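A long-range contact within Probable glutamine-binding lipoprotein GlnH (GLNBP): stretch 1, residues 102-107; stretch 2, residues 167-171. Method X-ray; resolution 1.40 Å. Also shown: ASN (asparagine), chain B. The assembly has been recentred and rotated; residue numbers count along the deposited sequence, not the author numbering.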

# COMPACT_ATOMS: atom_id res chain seq x y z
N SER A 102 1.47 8.86 -7.37
CA SER A 102 2.14 8.82 -6.07
C SER A 102 1.13 8.49 -4.96
O SER A 102 -0.09 8.46 -5.17
N ALA A 103 1.67 8.22 -3.77
CA ALA A 103 0.83 7.93 -2.61
C ALA A 103 -0.16 9.06 -2.35
O ALA A 103 -1.33 8.82 -2.01
N ALA A 104 0.29 10.30 -2.54
CA ALA A 104 -0.55 11.45 -2.29
C ALA A 104 -1.63 11.64 -3.34
O ALA A 104 -2.50 12.50 -3.14
N GLU A 105 -1.60 10.89 -4.44
CA GLU A 105 -2.58 11.03 -5.52
C GLU A 105 -3.57 9.88 -5.62
O GLU A 105 -4.41 9.88 -6.52
N ARG A 106 -3.48 8.88 -4.74
CA ARG A 106 -4.36 7.72 -4.86
C ARG A 106 -5.83 8.10 -4.70
O ARG A 106 -6.68 7.63 -5.47
N VAL A 107 -6.15 8.94 -3.71
CA VAL A 107 -7.55 9.30 -3.49
C VAL A 107 -8.08 10.15 -4.64
O VAL A 107 -9.19 9.93 -5.15
N ALA A 167 7.01 9.14 3.02
CA ALA A 167 6.44 9.66 1.79
C ALA A 167 5.21 10.52 2.10
O ALA A 167 4.44 10.21 3.01
N ARG A 168 5.04 11.59 1.34
CA ARG A 168 3.89 12.45 1.53
C ARG A 168 2.62 11.68 1.16
O ARG A 168 2.62 10.80 0.30
N GLY A 169 1.53 11.99 1.87
CA GLY A 169 0.26 11.39 1.53
C GLY A 169 0.03 10.02 2.13
O GLY A 169 -0.85 9.28 1.67
N THR A 170 0.79 9.66 3.16
CA THR A 170 0.71 8.31 3.69
C THR A 170 0.23 8.31 5.14
O THR A 170 0.36 9.30 5.87
N THR A 171 -0.32 7.16 5.55
CA THR A 171 -0.64 6.98 6.96
C THR A 171 0.62 6.99 7.80
O THR A 171 0.57 7.34 8.98

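The contact between these two stretches is small, burying 185 Å² in all, and it is built mainly from short side chains and bare backbone. Three residues carry most of it: A103 and A104 on the first stretch and G169 on the second.

A103 points its CB toward the second stretch and is buried there. The methyl lies 3.6 Å from R168 O and, from A103 CB to T170 CG2, 3.7 Å from the methyl of the threonine. A side chain of one carbon suits this place: it fills the space between a peptide carbonyl and a methyl at van der Waals distance and leaves no polar group to be satisfied.

G169 meets A104 backbone to backbone, with the two CA atoms 3.9 Å apart. G169 sits in a type II turn running from A167 to T170, at phi/psi of 84/18, where a CB would be jammed against the carbonyl oxygen of R168. It would also point toward the first stretch and come within 2.4 Å of A104 CA, a clash. Glycine thus answers both the turn and the close approach. A104, more exposed, turns its own CB sideways. A104 N and R168 O are 3.7 Å apart, and a water bridges them: it donates to R168 O at 2.7 Å and accepts a weak hydrogen bond from A104 N at 3.3 Å.

R106 brings the charge. Its CB points toward the second stretch, and the chain follows m, t, m through chi3, placing the guanidinium beside the turn. NE donates to A103 O at 3.0 Å, which anchors the group to its own stretch. NH2 makes a weak hydrogen bond to G169 O at 3.4 Å, but its stronger partner is the bound asparagine, whose O lies 3.0 Å from NH2; R106 NH1 reaches ASN OD1 at 2.8 Å. Arginine suits this place because its several N-H groups can serve protein carbonyls and ligand oxygens together. The second stretch shares in holding the ligand, with T171 N donating to ASN O at 2.9 Å, as befits a protein that binds an amino acid.

T170, with chi1 in p, divides its work. Its CG2 packs on A103, while OG1 donates to A167 O at 2.8 Å across the turn and caps a backbone N just beyond the stretch, as a threonine at a helix N-cap often does. R168, chi1 m, sets its CB sideways and leads its end away.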

# COMPACT_ATOMS: atom_id res chain seq x y z
CB SER A 102 2.80 10.16 -5.76
OG SER A 102 1.81 11.15 -5.53
CB ALA A 103 1.70 7.70 -1.37
CB ALA A 104 0.33 12.71 -2.22
CB GLU A 105 -1.85 11.16 -6.87
CG GLU A 105 -0.99 12.41 -7.00
CD GLU A 105 -0.00 12.36 -8.17
OE1 GLU A 105 0.41 11.27 -8.60
OE2 GLU A 105 0.39 13.45 -8.65
CB ARG A 106 -3.99 6.67 -3.82
CG ARG A 106 -2.63 6.04 -4.07
CD ARG A 106 -2.23 5.10 -2.90
NE ARG A 106 -1.94 5.87 -1.69
CZ ARG A 106 -1.40 5.34 -0.59
NH1 ARG A 106 -1.11 4.04 -0.55
NH2 ARG A 106 -1.15 6.11 0.47
CB VAL A 107 -7.74 9.98 -2.13
CG1 VAL A 107 -9.08 10.72 -2.07
CG2 VAL A 107 -7.64 8.96 -1.01
CB ALA A 167 6.05 8.53 0.84
CB ARG A 168 4.04 13.73 0.70
CG ARG A 168 5.05 14.70 1.32
CD ARG A 168 5.09 16.05 0.61
NE ARG A 168 5.68 15.97 -0.72
CZ ARG A 168 6.99 15.90 -0.97
NH1 ARG A 168 7.87 15.88 0.02
NH2 ARG A 168 7.42 15.85 -2.23
CB THR A 170 2.08 7.61 3.64
OG1 THR A 170 3.02 8.33 4.45
CG2 THR A 170 2.58 7.50 2.20
CB THR A 171 -1.31 5.62 7.16
OG1 THR A 171 -0.45 4.59 6.66
CG2 THR A 171 -2.70 5.55 6.46
N ASN B . 0.14 1.82 3.48
CA ASN B . 0.50 3.20 3.80
C ASN B . -0.58 4.13 3.29
O ASN B . -0.38 5.36 3.24
CB ASN B . 1.86 3.56 3.20
CG ASN B . 1.84 3.62 1.69
OD1 ASN B . 0.94 3.11 1.04
ND2 ASN B . 2.82 4.29 1.14
OXT ASN B . -1.67 3.64 2.92
O HOH W 1 3.54 10.91 -2.22